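Side-chain contacts in chitin oligosaccahride binding protein NagB1 (Paenibacillus sp. FPU-7, PDB 7EHP), which binds short chitin oligosaccharides as an extracellular solute-binding protein and probably delivers them for uptake into the cell: residues D135-R138 and D142-D145; D145-A150 and K213-E218; Y230-R233 and M239-D242. One frame throughout, in Å; residues are numbered along the deposited sequence.

Interaction 1: D135-R138 and D142-D145; sequences DVPR and DLMD
P137 packs against D142 and L143 in the first turn of helix 140-152. The chain leaves V136, passes through P137 and R138, and turns back into this helix almost at once. The tight part centres on one proline atom. P137 CB lies 3.6 Å from D142 CB. It lies equally close to the backbone, with P137 CB to L143 N also 3.6 Å. Further along the ring the fit is easier: P137 CG meets L143 CD1 at 4.2 Å, and the two side chains cross obliquely. L143 has its CG anti to the backbone N (chi1 -175°), which carries CD1 round to the proline ring. F265 of strand 262-265 also touches P137, while F267 and P268 touch L143. This side is therefore buried.

The other side is looser. R138 N and D142 OD2 are 3.4 Å apart, in a weak hydrogen bond with an N-H...O angle of 133°. The stronger partner of OD2 is the backbone N of R139. With D142 CG anti to its carbonyl carbon (chi1 -52°), the carboxylate is turned back toward the chain that enters the helix. R138 is exposed, and only its CB comes near the carboxylate, R138 CB to D142 OD2 being 4.3 Å. The placing of its guanidinium is doubtful. The R138 backbone bonds to D269.

The chemistry is split in two. Apolar carbons set the spacing on the buried side. On the solvent side the carboxylate accepts the backbone N-H of R139, and weakly that of R138, just ahead of the helix, where a negative charge would probably be favourable.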
ATOM      1  N   ASP A 135     -12.775  22.073 -10.847  1.00 28.57           N
ATOM      2  CA  ASP A 135     -11.747  21.326 -11.550  1.00 31.89           C
ATOM      3  C   ASP A 135     -10.960  20.476 -10.563  1.00 35.91           C
ATOM      4  O   ASP A 135     -11.144  20.557  -9.345  1.00 28.48           O
ATOM      5  CB  ASP A 135     -10.775  22.258 -12.281  1.00 36.63           C
ATOM      6  CG  ASP A 135     -11.456  23.187 -13.253  1.00 42.88           C
ATOM      7  OD1 ASP A 135     -12.567  22.867 -13.727  1.00 49.07           O
ATOM      8  OD2 ASP A 135     -10.855  24.242 -13.555  1.00 48.38           O
ATOM      9  N   VAL A 136     -10.039  19.679 -11.101  1.00 26.88           N
ATOM     10  CA  VAL A 136      -9.128  18.904 -10.252  1.00 29.99           C
ATOM     11  C   VAL A 136      -8.248  19.863  -9.463  1.00 25.49           C
ATOM     12  O   VAL A 136      -7.644  20.777 -10.060  1.00 27.77           O
ATOM     13  CB  VAL A 136      -8.281  17.942 -11.110  1.00 28.13           C
ATOM     14  CG1 VAL A 136      -7.065  17.429 -10.337  1.00 25.48           C
ATOM     15  CG2 VAL A 136      -9.150  16.787 -11.575  1.00 32.23           C
ATOM     16  N   PRO A 137      -8.133  19.717  -8.138  1.00 27.47           N
ATOM     17  CA  PRO A 137      -7.358  20.684  -7.348  1.00 27.88           C
ATOM     18  C   PRO A 137      -5.878  20.358  -7.432  1.00 27.64           C
ATOM     19  O   PRO A 137      -5.454  19.235  -7.148  1.00 26.36           O
ATOM     20  CB  PRO A 137      -7.898  20.487  -5.926  1.00 26.76           C
ATOM     21  CG  PRO A 137      -8.205  18.980  -5.905  1.00 27.76           C
ATOM     22  CD  PRO A 137      -8.822  18.734  -7.273  1.00 26.63           C
ATOM     23  N   ARG A 138      -5.081  21.346  -7.825  1.00 27.34           N
ATOM     24  CA  ARG A 138      -3.648  21.128  -7.967  0.54 27.76           C
ATOM     25  C   ARG A 138      -2.829  21.689  -6.816  1.00 27.27           C
ATOM     26  O   ARG A 138      -1.656  21.334  -6.683  1.00 24.80           O
ATOM     27  CB  ARG A 138      -3.134  21.711  -9.287  0.54 30.90           C
ATOM     28  CG  ARG A 138      -3.095  20.674 -10.408  0.54 30.70           C
ATOM     29  CD  ARG A 138      -2.661  19.274  -9.899  0.54 31.81           C
ATOM     30  NE  ARG A 138      -1.227  19.006 -10.050  0.54 34.62           N
ATOM     31  CZ  ARG A 138      -0.289  19.324  -9.160  0.54 31.25           C
ATOM     32  NH1 ARG A 138      -0.614  19.902  -8.021  0.54 26.42           N
ATOM     33  NH2 ARG A 138       0.984  19.046  -9.407  0.54 33.69           N
ATOM     34  N   ASP A 142      -6.823  25.185  -3.657  1.00 24.54           N
ATOM     35  CA  ASP A 142      -7.845  24.570  -4.501  1.00 25.51           C
ATOM     36  C   ASP A 142      -8.565  23.462  -3.742  1.00 27.71           C
ATOM     37  O   ASP A 142      -9.797  23.366  -3.775  1.00 22.25           O
ATOM     38  CB  ASP A 142      -7.231  23.987  -5.783  1.00 27.26           C
ATOM     39  CG  ASP A 142      -6.356  24.976  -6.550  1.00 29.49           C
ATOM     40  OD1 ASP A 142      -6.829  26.092  -6.831  1.00 26.89           O
ATOM     41  OD2 ASP A 142      -5.208  24.603  -6.914  1.00 30.61           O
ATOM     42  N   LEU A 143      -7.800  22.604  -3.060  1.00 23.36           N
ATOM     43  CA  LEU A 143      -8.395  21.483  -2.330  1.00 23.65           C
ATOM     44  C   LEU A 143      -9.411  21.965  -1.305  1.00 26.91           C
ATOM     45  O   LEU A 143     -10.503  21.392  -1.181  1.00 27.57           O
ATOM     46  CB  LEU A 143      -7.295  20.668  -1.649  1.00 18.23           C
ATOM     47  CG  LEU A 143      -7.674  19.371  -0.923  1.00 25.17           C
ATOM     48  CD1 LEU A 143      -8.578  18.488  -1.777  1.00 18.61           C
ATOM     49  CD2 LEU A 143      -6.409  18.614  -0.512  1.00 19.11           C
ATOM     50  N   MET A 144      -9.066  23.026  -0.567  1.00 24.85           N
ATOM     51  CA  MET A 144      -9.962  23.577   0.441  1.00 22.59           C
ATOM     52  C   MET A 144     -11.285  24.015  -0.182  1.00 22.65           C
ATOM     53  O   MET A 144     -12.359  23.765   0.371  1.00 22.68           O
ATOM     54  CB  MET A 144      -9.270  24.757   1.120  1.00 23.74           C
ATOM     55  CG  MET A 144      -8.055  24.408   1.987  1.00 27.78           C
ATOM     56  SD  MET A 144      -8.209  22.950   3.037  1.00 32.28           S
ATOM     57  CE  MET A 144      -9.169  23.675   4.307  1.00 28.52           C
ATOM     58  N   ASP A 145     -11.218  24.660  -1.347  1.00 25.12           N
ATOM     59  CA  ASP A 145     -12.425  25.078  -2.060  1.00 26.01           C
ATOM     60  C   ASP A 145     -13.270  23.873  -2.480  1.00 28.08           C
ATOM     61  O   ASP A 145     -14.492  23.849  -2.279  1.00 27.56           O
ATOM     62  CB  ASP A 145     -12.006  25.915  -3.275  1.00 23.53           C
ATOM     63  CG  ASP A 145     -13.173  26.408  -4.082  1.00 33.90           C
ATOM     64  OD1 ASP A 145     -14.013  27.158  -3.531  1.00 32.73           O
ATOM     65  OD2 ASP A 145     -13.251  26.029  -5.276  1.00 37.97           O
TER

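Interaction 2: D145-A150 and K213-E218; sequences DVAAKA and KGYLQE
Y215 lays its ring against A147, on the face of helix 140-152 that turns toward the loop 213-218. A147 CB sits over one ring face, 3.5 Å from the ring centroid and only 15° off the ring normal. This is a CH-pi contact. The methyl is shifted toward the rim, so its nearest ring atom is Y215 CD2, at 3.4 Å from A147 CB. The opposite face is taken by K213 of the ring's own segment. K213 CB stands 3.6 Å above the ring plane, over its centre. The tyrosine is thus held between a helix methyl and a lysine methylene.

The ring gets there by its first torsion, with CG beside the backbone N (chi1 -67°). Its end then comes nearer to the helix than its CB does.

G214 is the first residue to leave helical geometry after helix 198-213. It has positive phi (72°), and two bonds run back into the last turn: a Schellman motif. The chain then runs beside strand 156-159, where both Y215 and Q217 make backbone hydrogen bonds with F158. The contact therefore packs this helix exit against helix 140-152, within the solute-binding fold.

A148 meets the outer end of the tyrosine. Its CB lies 3.4 Å from Y215 OH, out of the ring plane on the A147 side and beyond the rim. The backbone N of A148 approaches the ring obliquely. P157 touches both A147 and Y215. On the far side of the helix from the tyrosine, K149 NZ bridges to D145 OD2 at 3.2 Å, using the syn lone pair of that oxygen.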
ATOM      1  N   ASP A 145     -11.218  24.660  -1.347  1.00 25.12           N
ATOM      2  CA  ASP A 145     -12.425  25.078  -2.060  1.00 26.01           C
ATOM      3  C   ASP A 145     -13.270  23.873  -2.480  1.00 28.08           C
ATOM      4  O   ASP A 145     -14.492  23.849  -2.279  1.00 27.56           O
ATOM      5  CB  ASP A 145     -12.006  25.915  -3.275  1.00 23.53           C
ATOM      6  CG  ASP A 145     -13.173  26.408  -4.082  1.00 33.90           C
ATOM      7  OD1 ASP A 145     -14.013  27.158  -3.531  1.00 32.73           O
ATOM      8  OD2 ASP A 145     -13.251  26.029  -5.276  1.00 37.97           O
ATOM      9  N   VAL A 146     -12.626  22.855  -3.062  1.00 24.35           N
ATOM     10  CA  VAL A 146     -13.330  21.644  -3.484  1.00 19.08           C
ATOM     11  C   VAL A 146     -14.013  20.994  -2.290  1.00 22.39           C
ATOM     12  O   VAL A 146     -15.202  20.656  -2.338  1.00 20.06           O
ATOM     13  CB  VAL A 146     -12.348  20.674  -4.165  1.00 25.48           C
ATOM     14  CG1 VAL A 146     -12.958  19.274  -4.306  1.00 24.82           C
ATOM     15  CG2 VAL A 146     -11.924  21.224  -5.511  1.00 26.61           C
ATOM     16  N   ALA A 147     -13.270  20.841  -1.188  1.00 21.68           N
ATOM     17  CA  ALA A 147     -13.797  20.181   0.001  1.00 20.25           C
ATOM     18  C   ALA A 147     -14.949  20.969   0.615  1.00 22.44           C
ATOM     19  O   ALA A 147     -15.965  20.382   1.027  1.00 19.19           O
ATOM     20  CB  ALA A 147     -12.669  19.993   1.018  1.00 19.14           C
ATOM     21  N   ALA A 148     -14.804  22.299   0.694  1.00 21.00           N
ATOM     22  CA  ALA A 148     -15.870  23.150   1.232  1.00 19.92           C
ATOM     23  C   ALA A 148     -17.142  23.070   0.389  1.00 19.96           C
ATOM     24  O   ALA A 148     -18.249  22.985   0.934  1.00 20.40           O
ATOM     25  CB  ALA A 148     -15.388  24.596   1.323  1.00 18.47           C
ATOM     26  N   LYS A 149     -17.004  23.097  -0.940  1.00 19.35           N
ATOM     27  CA  LYS A 149     -18.170  22.965  -1.815  1.00 23.50           C
ATOM     28  C   LYS A 149     -18.769  21.569  -1.735  1.00 25.62           C
ATOM     29  O   LYS A 149     -19.997  21.416  -1.703  1.00 24.01           O
ATOM     30  CB  LYS A 149     -17.787  23.296  -3.259  1.00 23.90           C
ATOM     31  CG  LYS A 149     -17.311  24.737  -3.449  1.00 26.93           C
ATOM     32  CD  LYS A 149     -17.251  25.149  -4.904  1.00 35.21           C
ATOM     33  CE  LYS A 149     -16.981  26.649  -5.011  1.00 35.89           C
ATOM     34  NZ  LYS A 149     -16.190  26.979  -6.225  1.00 36.43           N
ATOM     35  N   ALA A 150     -17.921  20.536  -1.708  1.00 20.23           N
ATOM     36  CA  ALA A 150     -18.436  19.178  -1.577  1.00 26.01           C
ATOM     37  C   ALA A 150     -19.278  19.050  -0.319  1.00 22.15           C
ATOM     38  O   ALA A 150     -20.404  18.535  -0.356  1.00 22.32           O
ATOM     39  CB  ALA A 150     -17.281  18.167  -1.561  1.00 20.59           C
ATOM     40  N   LYS A 213     -12.123  20.439  10.112  1.00 18.88           N
ATOM     41  CA  LYS A 213     -13.145  20.956   9.216  1.00 16.52           C
ATOM     42  C   LYS A 213     -14.146  19.892   8.795  1.00 21.64           C
ATOM     43  O   LYS A 213     -15.131  20.222   8.122  1.00 20.33           O
ATOM     44  CB  LYS A 213     -12.490  21.564   7.971  1.00 13.96           C
ATOM     45  CG  LYS A 213     -11.960  22.961   8.214  1.00 19.23           C
ATOM     46  CD  LYS A 213     -11.135  23.443   7.046  1.00 21.37           C
ATOM     47  CE  LYS A 213     -10.504  24.798   7.333  1.00 29.81           C
ATOM     48  NZ  LYS A 213     -11.530  25.804   7.748  1.00 29.15           N
ATOM     49  N   GLY A 214     -13.926  18.632   9.179  1.00 19.60           N
ATOM     50  CA  GLY A 214     -14.799  17.575   8.718  1.00 21.22           C
ATOM     51  C   GLY A 214     -14.619  17.225   7.259  1.00 18.61           C
ATOM     52  O   GLY A 214     -15.554  16.727   6.633  1.00 18.89           O
ATOM     53  N   TYR A 215     -13.446  17.501   6.694  1.00 17.91           N
ATOM     54  CA  TYR A 215     -13.169  17.130   5.311  1.00 19.90           C
ATOM     55  C   TYR A 215     -12.745  15.667   5.206  1.00 20.44           C
ATOM     56  O   TYR A 215     -13.082  14.984   4.235  1.00 14.91           O
ATOM     57  CB  TYR A 215     -12.090  18.041   4.735  1.00 20.81           C
ATOM     58  CG  TYR A 215     -12.529  19.483   4.584  1.00 20.67           C
ATOM     59  CD1 TYR A 215     -13.853  19.843   4.758  1.00 18.85           C
ATOM     60  CD2 TYR A 215     -11.617  20.474   4.236  1.00 19.14           C
ATOM     61  CE1 TYR A 215     -14.266  21.148   4.608  1.00 18.74           C
ATOM     62  CE2 TYR A 215     -12.024  21.784   4.077  1.00 21.59           C
ATOM     63  CZ  TYR A 215     -13.355  22.112   4.264  1.00 21.73           C
ATOM     64  OH  TYR A 215     -13.770  23.412   4.113  1.00 20.24           O
ATOM     65  N   LEU A 216     -11.987  15.184   6.181  1.00 24.47           N
ATOM     66  CA  LEU A 216     -11.866  13.755   6.399  1.00 17.02           C
ATOM     67  C   LEU A 216     -13.134  13.282   7.090  1.00 26.79           C
ATOM     68  O   LEU A 216     -13.574  13.896   8.066  1.00 23.31           O
ATOM     69  CB  LEU A 216     -10.640  13.455   7.254  1.00 18.40           C
ATOM     70  CG  LEU A 216      -9.334  13.470   6.466  1.00 16.72           C
ATOM     71  CD1 LEU A 216      -8.125  13.558   7.396  1.00 14.35           C
ATOM     72  CD2 LEU A 216      -9.247  12.208   5.590  1.00 17.59           C
ATOM     73  N   GLN A 217     -13.728  12.211   6.573  1.00 18.97           N
ATOM     74  CA  GLN A 217     -15.038  11.747   7.020  1.00 20.77           C
ATOM     75  C   GLN A 217     -15.142  11.621   8.536  1.00 25.01           C
ATOM     76  O   GLN A 217     -14.361  10.908   9.172  1.00 21.03           O
ATOM     77  CB  GLN A 217     -15.338  10.407   6.368  1.00 22.30           C
ATOM     78  CG  GLN A 217     -16.596   9.753   6.874  1.00 23.73           C
ATOM     79  CD  GLN A 217     -17.167   8.812   5.853  1.00 25.19           C
ATOM     80  OE1 GLN A 217     -16.434   8.236   5.047  1.00 28.51           O
ATOM     81  NE2 GLN A 217     -18.479   8.641   5.874  1.00 23.25           N
ATOM     82  N   GLU A 218     -16.130  12.298   9.110  1.00 25.37           N
ATOM     83  CA  GLU A 218     -16.326  12.261  10.552  1.00 24.54           C
ATOM     84  C   GLU A 218     -16.866  10.908  11.000  1.00 21.80           C
ATOM     85  O   GLU A 218     -17.571  10.219  10.260  1.00 25.45           O
ATOM     86  CB  GLU A 218     -17.291  13.361  10.982  1.00 25.99           C
ATOM     87  CG  GLU A 218     -16.746  14.753  10.780  1.00 27.31           C
ATOM     88  CD  GLU A 218     -17.812  15.796  11.021  1.00 29.80           C
ATOM     89  OE1 GLU A 218     -18.378  16.315  10.029  1.00 27.97           O
ATOM     90  OE2 GLU A 218     -18.100  16.057  12.208  1.00 29.74           O
TER

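Interaction 3: Y230-R233 and M239-D242; sequences YAFR and MMFD
The sulfur of M240 meets F232 obliquely, and lies closer to the CB of the phenylalanine than to the middle of its ring. M240 SD is 3.8 Å from F232 CB. From the F232 ring centroid the same SD is 5.2 Å away, 49° off the ring normal. This is an oblique Met-aromatic contact. The two side chains cross at about a right angle.

M240 lies across the base of the ring, its CB 3.9 Å from F232 CG. The methionine chain is extended up to its sulfur and then bends at chi3 (81°), which brings M240 CE to 4.0 Å from F232 CD2. F232 CD1 rests by the backbone of the strand, 4.0 Å from M239 C. F123 of strand 109-125 also touches F232. With an alanine here, M240 would probably lose the ring it crosses, and a gap would be likely to open between helix 225-233 and strand 237-243.

No hydrogen bond joins the two segments. The polar groups nearby look elsewhere: D242 accepts from Y225 and Q229, and R233 forms a salt bridge with D13. The arrangement is a helix packed through apolar side chains on the strand that follows it. Strand 237-243 runs antiparallel to 109-125 and parallel to 156-159 in a mixed sheet, as expected of an alpha/beta solute-binding protein.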
ATOM      1  N   TYR A 230     -16.647   1.668   0.212  1.00 15.02           N
ATOM      2  CA  TYR A 230     -18.090   1.697   0.009  1.00 16.25           C
ATOM      3  C   TYR A 230     -18.565   3.129  -0.213  1.00 20.19           C
ATOM      4  O   TYR A 230     -19.256   3.419  -1.198  1.00 19.80           O
ATOM      5  CB  TYR A 230     -18.822   1.091   1.205  1.00 18.95           C
ATOM      6  CG  TYR A 230     -18.474  -0.327   1.608  1.00 18.32           C
ATOM      7  CD1 TYR A 230     -17.951  -1.255   0.703  1.00 19.02           C
ATOM      8  CD2 TYR A 230     -18.714  -0.747   2.915  1.00 19.04           C
ATOM      9  CE1 TYR A 230     -17.661  -2.583   1.123  1.00 18.65           C
ATOM     10  CE2 TYR A 230     -18.421  -2.041   3.337  1.00 19.11           C
ATOM     11  CZ  TYR A 230     -17.902  -2.952   2.454  1.00 19.27           C
ATOM     12  OH  TYR A 230     -17.646  -4.212   2.936  1.00 15.40           O
ATOM     13  N   ALA A 231     -18.189   4.043   0.695  1.00 14.42           N
ATOM     14  CA  ALA A 231     -18.701   5.412   0.632  1.00 16.63           C
ATOM     15  C   ALA A 231     -18.366   6.052  -0.698  1.00 19.56           C
ATOM     16  O   ALA A 231     -19.226   6.670  -1.336  1.00 21.57           O
ATOM     17  CB  ALA A 231     -18.145   6.256   1.783  1.00 16.25           C
ATOM     18  N   PHE A 232     -17.115   5.892  -1.149  1.00 20.32           N
ATOM     19  CA  PHE A 232     -16.722   6.472  -2.425  1.00 16.98           C
ATOM     20  C   PHE A 232     -17.462   5.821  -3.592  1.00 21.80           C
ATOM     21  O   PHE A 232     -17.995   6.512  -4.469  1.00 19.46           O
ATOM     22  CB  PHE A 232     -15.213   6.349  -2.613  1.00 17.52           C
ATOM     23  CG  PHE A 232     -14.728   6.951  -3.889  1.00 17.72           C
ATOM     24  CD1 PHE A 232     -14.809   8.332  -4.090  1.00 19.50           C
ATOM     25  CD2 PHE A 232     -14.219   6.147  -4.902  1.00 14.12           C
ATOM     26  CE1 PHE A 232     -14.377   8.905  -5.271  1.00 17.48           C
ATOM     27  CE2 PHE A 232     -13.790   6.699  -6.093  1.00 17.12           C
ATOM     28  CZ  PHE A 232     -13.861   8.095  -6.279  1.00 21.49           C
ATOM     29  N   ARG A 233     -17.481   4.488  -3.650  1.00 24.21           N
ATOM     30  CA  ARG A 233     -18.063   3.864  -4.833  1.00 23.28           C
ATOM     31  C   ARG A 233     -19.583   4.004  -4.866  1.00 20.32           C
ATOM     32  O   ARG A 233     -20.182   3.940  -5.946  1.00 26.32           O
ATOM     33  CB  ARG A 233     -17.638   2.392  -4.926  1.00 27.19           C
ATOM     34  CG  ARG A 233     -18.562   1.394  -4.261  1.00 27.62           C
ATOM     35  CD  ARG A 233     -17.950  -0.017  -4.310  1.00 28.68           C
ATOM     36  NE  ARG A 233     -18.719  -0.958  -3.501  1.00 32.21           N
ATOM     37  CZ  ARG A 233     -18.222  -2.061  -2.953  1.00 26.41           C
ATOM     38  NH1 ARG A 233     -16.938  -2.376  -3.112  1.00 20.89           N
ATOM     39  NH2 ARG A 233     -19.009  -2.840  -2.232  1.00 25.70           N
ATOM     40  N   MET A 239     -14.192  12.382  -2.889  1.00 16.82           N
ATOM     41  CA  MET A 239     -12.810  11.951  -3.029  1.00 19.69           C
ATOM     42  C   MET A 239     -12.548  10.846  -2.019  1.00 19.29           C
ATOM     43  O   MET A 239     -13.314  10.638  -1.067  1.00 17.24           O
ATOM     44  CB  MET A 239     -11.820  13.110  -2.802  1.00 17.63           C
ATOM     45  CG  MET A 239     -12.033  14.330  -3.695  1.00 21.08           C
ATOM     46  SD  MET A 239     -10.882  15.665  -3.270  1.00 20.72           S
ATOM     47  CE  MET A 239     -11.800  16.352  -1.884  1.00 15.16           C
ATOM     48  N   MET A 240     -11.435  10.150  -2.231  1.00 20.48           N
ATOM     49  CA  MET A 240     -10.944   9.118  -1.322  1.00 15.06           C
ATOM     50  C   MET A 240      -9.455   8.970  -1.565  1.00 15.74           C
ATOM     51  O   MET A 240      -9.061   8.619  -2.681  1.00 16.73           O
ATOM     52  CB  MET A 240     -11.635   7.782  -1.584  1.00 17.94           C
ATOM     53  CG  MET A 240     -11.052   6.633  -0.778  1.00 16.02           C
ATOM     54  SD  MET A 240     -11.994   5.128  -1.046  1.00 17.41           S
ATOM     55  CE  MET A 240     -11.302   4.576  -2.616  1.00 19.21           C
ATOM     56  N   PHE A 241      -8.636   9.196  -0.537  1.00 11.97           N
ATOM     57  CA  PHE A 241      -7.210   8.910  -0.652  1.00 15.01           C
ATOM     58  C   PHE A 241      -6.993   7.418  -0.411  1.00 15.90           C
ATOM     59  O   PHE A 241      -7.403   6.884   0.625  1.00 14.70           O
ATOM     60  CB  PHE A 241      -6.400   9.749   0.348  1.00 12.63           C
ATOM     61  CG  PHE A 241      -4.913   9.710   0.124  1.00 14.88           C
ATOM     62  CD1 PHE A 241      -4.169   8.610   0.504  1.00 15.08           C
ATOM     63  CD2 PHE A 241      -4.250  10.787  -0.462  1.00 18.06           C
ATOM     64  CE1 PHE A 241      -2.790   8.568   0.288  1.00 14.60           C
ATOM     65  CE2 PHE A 241      -2.854  10.750  -0.678  1.00 19.79           C
ATOM     66  CZ  PHE A 241      -2.134   9.635  -0.305  1.00 17.37           C
ATOM     67  N   ASP A 242      -6.334   6.748  -1.352  1.00 15.08           N
ATOM     68  CA  ASP A 242      -6.187   5.296  -1.279  1.00 15.59           C
ATOM     69  C   ASP A 242      -5.074   4.855  -2.223  1.00 13.81           C
ATOM     70  O   ASP A 242      -4.534   5.645  -3.005  1.00 16.99           O
ATOM     71  CB  ASP A 242      -7.512   4.593  -1.626  1.00 15.75           C
ATOM     72  CG  ASP A 242      -7.691   3.282  -0.887  1.00 19.93           C
ATOM     73  OD1 ASP A 242      -6.671   2.715  -0.435  1.00 16.82           O
ATOM     74  OD2 ASP A 242      -8.855   2.823  -0.749  1.00 16.17           O
TER

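In the fold
Interactions 1 and 2 share helix 140-152 and residue D145, and their centres are about 11 Å apart. M144 joins them: its CE lies 3.4 Å from Y215 CE2. Interaction 3 sits deeper, with its centre about 15 Å from the centre of the chain against about 24 Å for the other two. M239 connects it to both. M239 CE lies 3.9 Å from L143 CD1 and 4.0 Å from V146 CG1, so M239 bridges from strand 237-243 to helix 140-152. The three contacts are linked by apolar side chains and lie on the same side of the chain's centre. The M240 side chain is still about 11 Å from a bound NAG and does not touch it.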